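Local structure of aromatic amino acid aminotransferase I (Candida albicans WO-1, 6HNU) at residues Thr158-Glu163 with Glu197-Trp202; Phe251-Thr256 with Lys277-Ser282; Phe377-Val382 with Ala484-Phe489; Val382-Pro387 with Thr395-Ala400; Leu431-Trp436 with Ile460-Thr465. The protein probably transfers the amino group of aromatic L-amino acids to 2-oxoglutarate, giving an aromatic oxo-acid and L-glutamate, with pyridoxal 5'-phosphate as cofactor. All coordinates share one frame; numbering follows the deposited sequence.

Contact 1: Thr158-Glu163 with Glu197-Trp202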
# COMPACT_ATOMS: atom_id res chain seq x y z
N THR B 158 -24.14 -6.38 -2.32
CA THR B 158 -24.39 -6.09 -0.90
C THR B 158 -23.41 -6.86 -0.03
O THR B 158 -23.15 -8.07 -0.29
CB THR B 158 -25.84 -6.43 -0.52
OG1 THR B 158 -26.64 -5.49 -1.22
CG2 THR B 158 -26.13 -6.30 0.96
N ILE B 159 -22.96 -6.19 1.02
CA ILE B 159 -22.34 -6.84 2.22
C ILE B 159 -23.17 -6.53 3.46
O ILE B 159 -23.89 -5.49 3.49
CB ILE B 159 -20.88 -6.39 2.38
CG1 ILE B 159 -20.75 -4.88 2.64
CG2 ILE B 159 -20.11 -6.84 1.16
CD1 ILE B 159 -19.38 -4.48 3.15
N LEU B 160 -23.06 -7.40 4.47
CA LEU B 160 -23.63 -7.12 5.80
C LEU B 160 -22.52 -6.52 6.65
O LEU B 160 -21.36 -7.05 6.58
CB LEU B 160 -24.19 -8.40 6.42
CG LEU B 160 -25.20 -9.16 5.55
CD1 LEU B 160 -25.57 -10.46 6.22
CD2 LEU B 160 -26.42 -8.30 5.30
N VAL B 161 -22.87 -5.46 7.38
CA VAL B 161 -21.96 -4.78 8.35
C VAL B 161 -22.70 -4.65 9.68
O VAL B 161 -23.94 -4.62 9.66
CB VAL B 161 -21.47 -3.41 7.86
CG1 VAL B 161 -20.75 -3.50 6.50
CG2 VAL B 161 -22.60 -2.39 7.77
N GLU B 162 -21.95 -4.53 10.78
CA GLU B 162 -22.48 -4.17 12.11
C GLU B 162 -23.20 -2.83 11.98
O GLU B 162 -22.69 -1.93 11.30
CB GLU B 162 -21.36 -4.22 13.16
CG GLU B 162 -20.93 -5.65 13.38
CD GLU B 162 -19.52 -5.89 13.88
OE1 GLU B 162 -18.62 -5.14 13.51
OE2 GLU B 162 -19.34 -6.91 14.57
N GLU B 163 -24.37 -2.67 12.62
CA GLU B 163 -25.19 -1.45 12.37
C GLU B 163 -24.47 -0.21 12.89
O GLU B 163 -24.78 0.85 12.39
CB GLU B 163 -26.60 -1.54 12.96
CG GLU B 163 -26.64 -1.40 14.46
CD GLU B 163 -28.05 -1.41 15.06
OE1 GLU B 163 -28.29 -2.24 15.92
OE2 GLU B 163 -28.85 -0.59 14.67
N GLU B 197 -32.95 -14.21 10.74
CA GLU B 197 -34.30 -13.79 10.27
C GLU B 197 -34.10 -12.99 8.97
O GLU B 197 -34.81 -13.27 7.99
CB GLU B 197 -35.02 -12.96 11.34
CG GLU B 197 -36.22 -12.16 10.80
CD GLU B 197 -37.31 -13.07 10.30
OE1 GLU B 197 -37.26 -14.28 10.66
OE2 GLU B 197 -38.23 -12.60 9.57
N LEU B 198 -33.18 -12.02 8.99
CA LEU B 198 -32.84 -11.18 7.82
C LEU B 198 -32.52 -12.07 6.62
O LEU B 198 -33.00 -11.79 5.52
CB LEU B 198 -31.65 -10.29 8.19
CG LEU B 198 -31.21 -9.30 7.12
CD1 LEU B 198 -32.31 -8.30 6.81
CD2 LEU B 198 -29.97 -8.55 7.59
N MET B 199 -31.69 -13.10 6.82
CA MET B 199 -31.29 -14.01 5.73
C MET B 199 -32.47 -14.90 5.32
O MET B 199 -32.57 -15.19 4.14
CB MET B 199 -30.08 -14.86 6.15
CG MET B 199 -28.78 -14.06 6.23
SD MET B 199 -28.39 -13.02 4.78
CE MET B 199 -28.62 -14.16 3.42
N SER B 200 -33.30 -15.36 6.25
CA SER B 200 -34.37 -16.35 5.93
C SER B 200 -35.34 -15.76 4.90
O SER B 200 -35.92 -16.55 4.17
CB SER B 200 -35.11 -16.83 7.14
OG SER B 200 -35.87 -15.75 7.67
N ARG B 201 -35.51 -14.43 4.86
CA ARG B 201 -36.45 -13.74 3.92
C ARG B 201 -35.68 -12.88 2.92
O ARG B 201 -36.29 -11.96 2.30
CB ARG B 201 -37.47 -12.90 4.69
CG ARG B 201 -37.00 -12.40 6.04
CD ARG B 201 -37.81 -11.24 6.55
NE ARG B 201 -37.12 -10.02 6.13
CZ ARG B 201 -36.31 -9.27 6.88
NH1 ARG B 201 -36.09 -9.54 8.17
NH2 ARG B 201 -35.74 -8.21 6.30
N TRP B 202 -34.38 -13.15 2.73
CA TRP B 202 -33.54 -12.29 1.86
C TRP B 202 -34.15 -12.24 0.45
O TRP B 202 -34.29 -13.31 -0.16
CB TRP B 202 -32.09 -12.78 1.77
CG TRP B 202 -31.23 -11.76 1.10
CD1 TRP B 202 -30.85 -11.73 -0.21
CD2 TRP B 202 -30.71 -10.57 1.71
NE1 TRP B 202 -30.11 -10.61 -0.46
CE2 TRP B 202 -30.00 -9.88 0.70
CE3 TRP B 202 -30.72 -10.06 3.01
CZ2 TRP B 202 -29.32 -8.70 0.96
CZ3 TRP B 202 -30.07 -8.87 3.25
CH2 TRP B 202 -29.37 -8.20 2.24
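The indole of Trp202 meets Thr158 and Leu160 obliquely, with its six-membered ring doing the touching, while the carbonyl O of Leu198 lies in its plane at the edge. Thr158 and Trp202 come tip to tip: the methyl CG2 of Thr158 stands 4.0 Å from CH2 of Trp202 and equally far from CZ2. The polar side of the indole is satisfied elsewhere, NE1 donating to the backbone O of Asn205. Next along the strand that faces this ring, Leu160 divides its two methyls. CD2 lies 4.2 Å from CZ3 of Trp202 and 4.2 Å from CD2 of Leu198, so one branch serves both the ring and the helix. The other branch, CD1, meets SD of Met199 at 4.1 Å, the two side chains crossing obliquely; a bend at chi2 (-49°) brings this sulfur nearer the strand than the start of its side chain. In fold terms this is the end of helix 192-200, with Trp202 just beyond it, packing on strand 158-162 of the large mixed sheet, a helix-on-sheet contact in the PLP-binding fold of class I aminotransferases. Strand 158-162 runs parallel to both neighbours, 179-186 and 209-212, and Leu160 also touches Val183 and Leu210 there. Met199 also touches Tyr239 of helix 226-239. Arg201 is the first residue to leave helical geometry, and Trp202 N still bonds to Met199 O at 3.1 Å.

Contact 2: Phe251-Thr256 with Lys277-Ser282; sequences FLQMET and KALVPS
Gln253 and Val280 cross at about a right angle, the amide end of the glutamine lying against the valine's CG1 and backbone. An extended chain beyond CG (chi2 174°) carries the amide across to segment 277-282, where OE1 accepts Val280 N at 2.8 Å. The bond is nearly straight, 174° at the hydrogen, and the N-H comes in the carbonyl plane on a lone pair of OE1. The same oxygen lies 3.3 Å from CG1 of Val280. The amide's nitrogen is held too: NE2 donates to the backbone O of Tyr250, so both ends of the group are bonded and its rotation is fixed. Leu279 packs on the same amide, with CD2 3.8 Å from NE2 of Gln253, and its second methyl goes to an aromatic ring. There CD1 of Leu279 approaches the edge of Phe251, near the ring plane, 3.8 Å from CE1, the two side chains at about a right angle. Tyr249, which binds the cofactor, lies about 8 Å from Gln253, side chain to side chain. The contact thus joins the loop after strand 242-246 to the turn leaving helix 272-278, with Arg229 of helix 226-239 against Val280 and Arg360 of the long helix 334-377 meeting Ala278.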
# COMPACT_ATOMS: atom_id res chain seq x y z
N PHE B 251 -5.73 -8.83 20.30
CA PHE B 251 -4.79 -9.04 21.42
C PHE B 251 -4.98 -7.90 22.43
O PHE B 251 -4.14 -7.75 23.33
CB PHE B 251 -3.37 -9.26 20.88
CG PHE B 251 -3.20 -10.66 20.34
CD1 PHE B 251 -3.45 -11.76 21.15
CD2 PHE B 251 -2.89 -10.87 19.01
CE1 PHE B 251 -3.35 -13.04 20.65
CE2 PHE B 251 -2.81 -12.17 18.50
CZ PHE B 251 -3.03 -13.25 19.33
N LEU B 252 -6.08 -7.12 22.33
CA LEU B 252 -6.48 -6.19 23.41
C LEU B 252 -7.59 -6.86 24.23
O LEU B 252 -8.27 -6.15 24.99
CB LEU B 252 -6.95 -4.85 22.82
CG LEU B 252 -5.94 -4.17 21.89
CD1 LEU B 252 -6.39 -2.77 21.54
CD2 LEU B 252 -4.55 -4.14 22.49
N GLN B 253 -7.74 -8.19 24.12
CA GLN B 253 -8.55 -8.94 25.12
C GLN B 253 -8.01 -8.68 26.53
O GLN B 253 -6.78 -8.47 26.71
CB GLN B 253 -8.66 -10.41 24.76
CG GLN B 253 -9.57 -10.62 23.55
CD GLN B 253 -9.58 -12.04 23.08
OE1 GLN B 253 -10.14 -12.92 23.72
NE2 GLN B 253 -8.88 -12.31 21.98
N MET B 254 -8.92 -8.68 27.51
CA MET B 254 -8.60 -8.31 28.90
C MET B 254 -9.22 -9.34 29.83
O MET B 254 -10.12 -10.08 29.42
CB MET B 254 -9.16 -6.92 29.23
CG MET B 254 -8.46 -5.81 28.46
SD MET B 254 -9.28 -4.21 28.60
CE MET B 254 -10.81 -4.64 27.76
N GLU B 255 -8.78 -9.29 31.09
CA GLU B 255 -9.44 -10.00 32.21
C GLU B 255 -10.87 -9.46 32.30
O GLU B 255 -11.06 -8.26 31.99
CB GLU B 255 -8.65 -9.79 33.50
CG GLU B 255 -7.18 -10.18 33.42
CD GLU B 255 -6.84 -11.56 32.88
OE1 GLU B 255 -7.74 -12.44 32.80
OE2 GLU B 255 -5.65 -11.74 32.50
N THR B 256 -11.84 -10.33 32.57
CA THR B 256 -13.25 -9.94 32.86
C THR B 256 -13.26 -8.87 33.97
O THR B 256 -12.50 -8.98 34.97
CB THR B 256 -14.11 -11.15 33.23
OG1 THR B 256 -14.00 -12.04 32.13
CG2 THR B 256 -15.56 -10.78 33.44
N LYS B 277 -5.56 -20.20 26.46
CA LYS B 277 -6.87 -20.79 26.81
C LYS B 277 -7.92 -19.69 27.04
O LYS B 277 -9.11 -20.00 26.89
CB LYS B 277 -6.83 -21.70 28.04
CG LYS B 277 -6.67 -23.18 27.73
CD LYS B 277 -6.37 -24.06 28.93
CE LYS B 277 -5.76 -25.40 28.55
NZ LYS B 277 -4.28 -25.32 28.47
N ALA B 278 -7.49 -18.51 27.47
CA ALA B 278 -8.40 -17.40 27.84
C ALA B 278 -8.95 -16.69 26.59
O ALA B 278 -9.99 -16.02 26.73
CB ALA B 278 -7.70 -16.42 28.73
N LEU B 279 -8.25 -16.76 25.45
CA LEU B 279 -8.57 -15.98 24.24
C LEU B 279 -9.89 -16.49 23.65
O LEU B 279 -10.12 -17.70 23.65
CB LEU B 279 -7.39 -16.10 23.27
CG LEU B 279 -6.09 -15.48 23.76
CD1 LEU B 279 -4.98 -15.71 22.77
CD2 LEU B 279 -6.24 -14.00 24.05
N VAL B 280 -10.78 -15.60 23.25
CA VAL B 280 -12.07 -16.01 22.64
C VAL B 280 -11.74 -16.72 21.32
O VAL B 280 -10.89 -16.26 20.58
CB VAL B 280 -12.98 -14.80 22.40
CG1 VAL B 280 -12.33 -13.80 21.45
CG2 VAL B 280 -14.33 -15.21 21.85
N PRO B 281 -12.42 -17.83 20.97
CA PRO B 281 -12.22 -18.43 19.64
C PRO B 281 -12.48 -17.42 18.51
O PRO B 281 -13.52 -16.76 18.52
CB PRO B 281 -13.27 -19.55 19.59
CG PRO B 281 -14.24 -19.16 20.67
CD PRO B 281 -13.38 -18.59 21.77
N SER B 282 -11.57 -17.37 17.55
CA SER B 282 -11.73 -16.61 16.28
C SER B 282 -12.75 -17.32 15.38
O SER B 282 -13.01 -18.54 15.57
CB SER B 282 -10.42 -16.50 15.54
OG SER B 282 -9.97 -17.82 15.21

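Contact 3: Phe377-Val382 with Ala484-Phe489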
# COMPACT_ATOMS: atom_id res chain seq x y z
N PHE B 377 -19.16 8.35 38.33
CA PHE B 377 -19.36 9.76 37.93
C PHE B 377 -20.61 9.95 37.07
O PHE B 377 -21.13 11.07 37.04
CB PHE B 377 -18.12 10.29 37.22
CG PHE B 377 -16.97 10.56 38.13
CD1 PHE B 377 -17.10 11.45 39.19
CD2 PHE B 377 -15.74 9.96 37.93
CE1 PHE B 377 -16.03 11.72 40.03
CE2 PHE B 377 -14.68 10.21 38.78
CZ PHE B 377 -14.82 11.10 39.82
N VAL B 378 -21.09 8.90 36.41
CA VAL B 378 -22.18 9.05 35.41
C VAL B 378 -23.49 8.71 36.09
O VAL B 378 -23.67 7.61 36.59
CB VAL B 378 -21.97 8.21 34.14
CG1 VAL B 378 -23.10 8.46 33.17
CG2 VAL B 378 -20.64 8.51 33.48
N PRO B 379 -24.47 9.66 36.09
CA PRO B 379 -25.77 9.40 36.69
C PRO B 379 -26.52 8.21 36.10
O PRO B 379 -26.81 8.19 34.93
CB PRO B 379 -26.59 10.69 36.48
CG PRO B 379 -25.75 11.57 35.58
CD PRO B 379 -24.33 11.03 35.61
N LYS B 380 -26.94 7.30 36.98
CA LYS B 380 -27.47 5.97 36.62
C LYS B 380 -28.94 6.02 36.21
O LYS B 380 -29.36 5.09 35.48
CB LYS B 380 -27.22 5.02 37.78
CG LYS B 380 -25.75 4.89 38.17
CD LYS B 380 -25.53 3.93 39.32
CE LYS B 380 -24.07 3.83 39.70
NZ LYS B 380 -23.31 3.15 38.62
N GLU B 381 -29.69 7.06 36.63
CA GLU B 381 -31.14 7.18 36.33
C GLU B 381 -31.33 7.27 34.82
O GLU B 381 -32.43 6.95 34.37
CB GLU B 381 -31.83 8.43 36.88
CG GLU B 381 -31.60 8.70 38.34
CD GLU B 381 -30.23 9.28 38.64
OE1 GLU B 381 -30.15 10.33 39.33
OE2 GLU B 381 -29.23 8.67 38.20
N VAL B 382 -30.34 7.76 34.07
CA VAL B 382 -30.52 8.01 32.60
C VAL B 382 -29.40 7.33 31.78
O VAL B 382 -29.33 7.62 30.55
CB VAL B 382 -30.59 9.50 32.28
CG1 VAL B 382 -31.81 10.15 32.90
CG2 VAL B 382 -29.34 10.25 32.68
N ALA B 484 -21.60 16.85 32.66
CA ALA B 484 -22.27 17.27 31.41
C ALA B 484 -23.60 16.52 31.31
O ALA B 484 -24.64 17.18 31.00
CB ALA B 484 -21.34 17.05 30.23
N VAL B 485 -23.62 15.23 31.66
CA VAL B 485 -24.88 14.43 31.61
C VAL B 485 -25.81 14.95 32.72
O VAL B 485 -27.01 15.09 32.44
CB VAL B 485 -24.64 12.91 31.72
CG1 VAL B 485 -25.96 12.12 31.80
CG2 VAL B 485 -23.83 12.40 30.55
N ARG B 486 -25.27 15.26 33.90
CA ARG B 486 -26.07 15.78 35.05
C ARG B 486 -26.68 17.15 34.66
O ARG B 486 -27.90 17.32 34.83
CB ARG B 486 -25.24 15.81 36.34
CG ARG B 486 -25.88 15.06 37.51
CD ARG B 486 -24.94 14.56 38.61
NE ARG B 486 -23.75 15.39 38.63
CZ ARG B 486 -22.50 14.96 38.48
NH1 ARG B 486 -22.23 13.66 38.38
NH2 ARG B 486 -21.50 15.84 38.48
N ALA B 487 -25.88 18.08 34.13
CA ALA B 487 -26.39 19.37 33.62
C ALA B 487 -27.49 19.15 32.58
O ALA B 487 -28.54 19.80 32.69
CB ALA B 487 -25.28 20.22 33.08
N GLU B 488 -27.30 18.31 31.56
CA GLU B 488 -28.29 18.23 30.45
C GLU B 488 -29.59 17.60 30.90
O GLU B 488 -30.67 17.99 30.34
CB GLU B 488 -27.71 17.48 29.24
CG GLU B 488 -26.80 18.36 28.42
CD GLU B 488 -27.46 19.60 27.83
OE1 GLU B 488 -28.58 19.49 27.30
OE2 GLU B 488 -26.82 20.65 27.83
N PHE B 489 -29.54 16.64 31.83
CA PHE B 489 -30.71 15.81 32.21
C PHE B 489 -31.38 16.36 33.48
O PHE B 489 -32.36 15.72 33.94
CB PHE B 489 -30.29 14.36 32.35
CG PHE B 489 -30.11 13.66 31.02
CD1 PHE B 489 -28.92 13.76 30.32
CD2 PHE B 489 -31.14 12.92 30.48
CE1 PHE B 489 -28.78 13.11 29.10
CE2 PHE B 489 -31.01 12.27 29.27
CZ PHE B 489 -29.83 12.40 28.56
O HOH W 1 -19.57 14.09 37.48
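A water links Arg486 to Phe377: it accepts from NH2 of Arg486 at 2.8 Å and donates a weak bond to the carbonyl O of Phe377, in the last turn of helix 334-377. That carbonyl O also lies at the edge of the guanidinium, near its plane, 3.1 Å from NH1 of Arg486. Nearer its backbone, Arg486 crosses Pro379 at about a right angle, with CG of Pro379 4.0 Å from CG of Arg486. The same proline CG touches CG1 of Val485 at 3.8 Å. All this packs the C-terminal helix 471-489 against the loop that leads from helix 334-377 into strand 383-384, within the smaller domain of the aminotransferase fold. At the other end of the segment Val382 packs on Phe489. Its CG2 lies over one face of the ring, 4.0 Å from the centroid of Phe489 and 19° off the normal, a CH-pi contact displaced toward the rim; the same methyl meets CG1 of Val485. CG1 of Val382 rests 3.7 Å from CD2 of Phe489. The phenyl has further neighbours: Val485 O in its plane at the edge, His403 edge-to-face, and Val420 of helix 413-426.

Contact 4: Val382-Pro387 with Thr395-Ala400; sequences VSSFNP and TVTLDA
Backbone hydrogen bonds pair Ser384 with Thr397 and Val382 with Asp399. Ser384 and Thr397 form an antiparallel hydrogen-bonded pair, N to O both ways, Ser384 N to Thr397 O and Thr397 N to Ser384 O each 2.9 Å. Asp399 N donates to Val382 O, also at 2.9 Å. Between them Ser383 and Leu398 make the non-hydrogen-bonded pair, supplemented by CA-H...O contacts: Ser383 CA lies 3.1 Å from Thr397 O, and Leu398 CA is 3.2 Å from Val382 O.

Side-chain packing follows the two faces. On the Ser383 and Leu398 face, CB of Ser383 meets CD2 of Leu398 at 3.7 Å, while Ser383 OG turns back to the O of Pro379. On the Ser384 and Thr397 face, OG of Ser384, placed between backbone N and carbonyl carbon (chi1 58°), comes 3.5 Å from CB of Thr397. Phe385 comes nearest with CB, against Thr395 O; its ring heads off to Ile371 and Leu374 of helix 334-377.

Farther along, beside Asn386 and Thr395, water joins the segments. One accepts from Thr395 N at 2.8 Å and lies close to Asn386 O; another sits between Asn386 O and OG1 of Thr395, which also bonds Thr220 O.

Together 383-384 and 393-399 are a beta hairpin, with 383-384 as an outermost strand of the four-stranded antiparallel sheet in the small domain of this aminotransferase.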
# COMPACT_ATOMS: atom_id res chain seq x y z
N VAL B 382 -30.34 7.76 34.07
CA VAL B 382 -30.52 8.01 32.60
C VAL B 382 -29.40 7.33 31.78
O VAL B 382 -29.33 7.62 30.55
CB VAL B 382 -30.59 9.50 32.28
CG1 VAL B 382 -31.81 10.15 32.90
CG2 VAL B 382 -29.34 10.25 32.68
N SER B 383 -28.57 6.49 32.40
CA SER B 383 -27.35 5.94 31.75
C SER B 383 -27.23 4.44 32.02
O SER B 383 -27.83 3.94 33.00
CB SER B 383 -26.14 6.68 32.16
OG SER B 383 -25.64 6.19 33.39
N SER B 384 -26.53 3.75 31.13
CA SER B 384 -26.04 2.36 31.34
C SER B 384 -24.68 2.20 30.66
O SER B 384 -24.29 3.07 29.83
CB SER B 384 -27.00 1.37 30.84
OG SER B 384 -27.25 1.57 29.47
N PHE B 385 -23.95 1.14 31.02
CA PHE B 385 -22.63 0.88 30.42
C PHE B 385 -22.33 -0.62 30.57
O PHE B 385 -22.78 -1.21 31.57
CB PHE B 385 -21.60 1.84 30.99
CG PHE B 385 -21.33 1.66 32.46
CD1 PHE B 385 -20.47 0.68 32.90
CD2 PHE B 385 -21.97 2.47 33.40
CE1 PHE B 385 -20.23 0.51 34.26
CE2 PHE B 385 -21.73 2.30 34.75
CZ PHE B 385 -20.86 1.31 35.18
N ASN B 386 -21.70 -1.19 29.54
CA ASN B 386 -21.24 -2.59 29.41
C ASN B 386 -19.73 -2.53 29.57
O ASN B 386 -19.07 -1.92 28.73
CB ASN B 386 -21.70 -3.15 28.05
CG ASN B 386 -21.15 -4.52 27.70
OD1 ASN B 386 -20.99 -5.36 28.58
ND2 ASN B 386 -20.85 -4.77 26.42
N PRO B 387 -19.11 -3.06 30.65
CA PRO B 387 -17.65 -3.07 30.75
C PRO B 387 -17.10 -3.94 29.62
O PRO B 387 -17.52 -5.09 29.48
CB PRO B 387 -17.36 -3.73 32.11
CG PRO B 387 -18.66 -3.65 32.84
CD PRO B 387 -19.73 -3.76 31.77
N THR B 395 -18.21 2.44 25.99
CA THR B 395 -19.40 3.25 25.63
C THR B 395 -20.23 3.57 26.87
O THR B 395 -20.28 2.76 27.82
CB THR B 395 -20.22 2.59 24.53
OG1 THR B 395 -20.62 1.28 24.97
CG2 THR B 395 -19.42 2.55 23.25
N VAL B 396 -20.85 4.76 26.83
CA VAL B 396 -21.92 5.14 27.78
C VAL B 396 -23.21 5.28 26.98
O VAL B 396 -23.19 6.06 26.03
CB VAL B 396 -21.57 6.44 28.48
CG1 VAL B 396 -22.67 6.82 29.46
CG2 VAL B 396 -20.23 6.35 29.17
N THR B 397 -24.25 4.55 27.34
CA THR B 397 -25.60 4.61 26.72
C THR B 397 -26.46 5.56 27.58
O THR B 397 -26.30 5.57 28.84
CB THR B 397 -26.14 3.19 26.55
OG1 THR B 397 -25.35 2.54 25.56
CG2 THR B 397 -27.59 3.11 26.11
N LEU B 398 -27.26 6.42 26.93
CA LEU B 398 -28.16 7.40 27.62
C LEU B 398 -29.57 7.22 27.07
O LEU B 398 -29.72 6.91 25.90
CB LEU B 398 -27.66 8.84 27.43
CG LEU B 398 -26.22 9.16 27.83
CD1 LEU B 398 -25.84 10.58 27.43
CD2 LEU B 398 -25.98 8.98 29.33
N ASP B 399 -30.59 7.36 27.93
CA ASP B 399 -32.02 7.29 27.53
C ASP B 399 -32.40 8.72 27.11
O ASP B 399 -32.56 9.58 28.01
CB ASP B 399 -32.92 6.73 28.64
CG ASP B 399 -34.37 6.65 28.21
OD1 ASP B 399 -34.71 7.22 27.14
OD2 ASP B 399 -35.16 6.02 28.93
N ALA B 400 -32.36 9.02 25.81
CA ALA B 400 -32.54 10.42 25.36
C ALA B 400 -33.96 10.86 25.73
O ALA B 400 -34.16 12.08 25.91
CB ALA B 400 -32.30 10.55 23.89
O HOH W 2 -18.38 0.75 28.23
O HOH W 3 -19.06 -1.25 25.55

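Contact 5: Leu431-Trp436 with Ile460-Thr465; sequences LAPGSW and IFFRGT
Gly434 lies directly on the ring of Phe461, its CA 3.7 Å from the ring centroid and 14° off the normal, a CH-pi contact over the centre of one face. Lacking a side chain, Gly434 can set its CA straight on the ring. CG of Phe461, held between its backbone N and carbonyl carbon (chi1 75°), starts the phenyl toward this glycine. Gly434 N also donates to Phe461 O at 2.8 Å. Two residues earlier, Ala432 and Arg463 are an antiparallel hydrogen-bonded pair, Ala432 N to Arg463 O and Arg463 N to Ala432 O both at 2.9 Å with the donors in the carbonyl planes. On the Pro433 and Phe462 face, CG of Pro433 is 4.1 Å from CE2 of Phe462; Leu431 crosses Phe462 at about a right angle, CB to CB 3.9 Å. Pro433 CG also lies 3.5 Å above the plane of Trp436, near its rim.

In the next shell, Arg463 NH1 bonds OD1 of the cofactor-binding Asn218, and NH2 bonds Gly44 O of the second subunit; the arginine side chain is about 5 Å from the bound phenylalanine, nearest atoms. Tyr164 meets Phe461 edge-to-face, and Phe481 does the same to Phe462. Strand 429-433 is outermost in the sheet, 459-465 lies between it and 393-399, and helix 413-426 packs on Pro433 and Phe462.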
# COMPACT_ATOMS: atom_id res chain seq x y z
N LEU B 431 -16.02 13.00 23.79
CA LEU B 431 -16.27 11.62 23.33
C LEU B 431 -16.87 11.69 21.92
O LEU B 431 -17.31 12.78 21.49
CB LEU B 431 -17.19 10.92 24.34
CG LEU B 431 -16.48 10.38 25.58
CD1 LEU B 431 -16.12 11.48 26.55
CD2 LEU B 431 -17.32 9.33 26.28
N ALA B 432 -16.83 10.57 21.21
CA ALA B 432 -17.38 10.45 19.85
C ALA B 432 -18.86 10.11 19.90
O ALA B 432 -19.24 9.06 20.42
CB ALA B 432 -16.58 9.41 19.11
N PRO B 433 -19.77 10.95 19.35
CA PRO B 433 -21.18 10.58 19.25
C PRO B 433 -21.36 9.27 18.49
O PRO B 433 -20.85 9.13 17.38
CB PRO B 433 -21.82 11.75 18.48
CG PRO B 433 -20.95 12.91 18.89
CD PRO B 433 -19.55 12.35 18.99
N GLY B 434 -22.15 8.37 19.07
CA GLY B 434 -22.45 7.05 18.50
C GLY B 434 -23.08 7.15 17.15
O GLY B 434 -22.84 6.25 16.34
N SER B 435 -23.94 8.15 16.89
CA SER B 435 -24.73 8.16 15.62
C SER B 435 -23.76 8.32 14.42
O SER B 435 -24.10 7.92 13.33
CB SER B 435 -25.76 9.27 15.65
OG SER B 435 -25.12 10.54 15.67
N TRP B 436 -22.59 8.88 14.64
CA TRP B 436 -21.56 9.11 13.59
C TRP B 436 -21.09 7.76 13.03
O TRP B 436 -20.57 7.78 11.93
CB TRP B 436 -20.39 9.94 14.11
CG TRP B 436 -20.75 11.33 14.54
CD1 TRP B 436 -21.99 11.86 14.68
CD2 TRP B 436 -19.83 12.34 15.00
NE1 TRP B 436 -21.92 13.13 15.18
CE2 TRP B 436 -20.59 13.46 15.35
CE3 TRP B 436 -18.44 12.40 15.13
CZ2 TRP B 436 -20.01 14.64 15.81
CZ3 TRP B 436 -17.86 13.57 15.56
CH2 TRP B 436 -18.64 14.67 15.93
N ILE B 460 -29.15 6.52 22.99
CA ILE B 460 -28.01 7.11 22.26
C ILE B 460 -26.79 6.61 23.00
O ILE B 460 -26.98 6.01 24.11
CB ILE B 460 -28.09 8.65 22.24
CG1 ILE B 460 -28.14 9.26 23.65
CG2 ILE B 460 -29.27 9.08 21.40
CD1 ILE B 460 -27.94 10.75 23.70
N PHE B 461 -25.61 6.76 22.42
CA PHE B 461 -24.37 6.45 23.14
C PHE B 461 -23.24 7.33 22.65
O PHE B 461 -23.35 7.92 21.57
CB PHE B 461 -24.06 4.96 23.02
CG PHE B 461 -23.54 4.50 21.68
CD1 PHE B 461 -24.42 4.29 20.63
CD2 PHE B 461 -22.19 4.21 21.51
CE1 PHE B 461 -23.97 3.79 19.41
CE2 PHE B 461 -21.73 3.75 20.27
CZ PHE B 461 -22.63 3.53 19.24
N PHE B 462 -22.18 7.33 23.45
CA PHE B 462 -20.89 7.95 23.17
C PHE B 462 -19.82 6.87 23.27
O PHE B 462 -19.90 5.99 24.15
CB PHE B 462 -20.59 9.07 24.14
CG PHE B 462 -21.45 10.28 23.88
CD1 PHE B 462 -22.77 10.30 24.31
CD2 PHE B 462 -20.99 11.32 23.10
CE1 PHE B 462 -23.57 11.40 24.03
CE2 PHE B 462 -21.80 12.41 22.82
CZ PHE B 462 -23.08 12.44 23.29
N ARG B 463 -18.85 6.99 22.37
CA ARG B 463 -17.61 6.17 22.37
C ARG B 463 -16.48 6.97 22.99
O ARG B 463 -16.20 8.10 22.56
CB ARG B 463 -17.23 5.74 20.95
CG ARG B 463 -16.06 4.77 20.95
CD ARG B 463 -15.42 4.65 19.59
NE ARG B 463 -14.57 5.76 19.27
CZ ARG B 463 -13.93 5.93 18.15
NH1 ARG B 463 -14.04 5.00 17.20
NH2 ARG B 463 -13.17 7.00 17.99
N GLY B 464 -15.78 6.33 23.92
CA GLY B 464 -14.56 6.83 24.54
C GLY B 464 -13.48 5.78 24.37
O GLY B 464 -13.85 4.62 24.13
N THR B 465 -12.25 6.21 24.45
CA THR B 465 -11.04 5.35 24.52
C THR B 465 -10.34 5.56 25.87
O THR B 465 -10.26 6.71 26.32
CB THR B 465 -10.06 5.60 23.36
OG1 THR B 465 -8.92 4.76 23.61
CG2 THR B 465 -9.58 7.02 23.19

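From the N terminus, contact 1 closes first, bringing helix 192-200 back to strand 158-162 of the large sheet. Contact 2 follows separately, joining the loop after strand 242-246 to the end of helix 272-278; its centre is about 27 Å from that of contact 1. Contact 3 then spans the largest separation, from the end of helix 334-377 to the C-terminal helix 471-489, and encloses contacts 4 and 5, which follow one another without crossing. Contact 4 shares Val382 with contact 3, and contact 5 meets contact 4 through neighbouring strands 393-399 and 459-465. Contacts 3, 4 and 5 thus knit together the four-stranded sheet and its flanking helices.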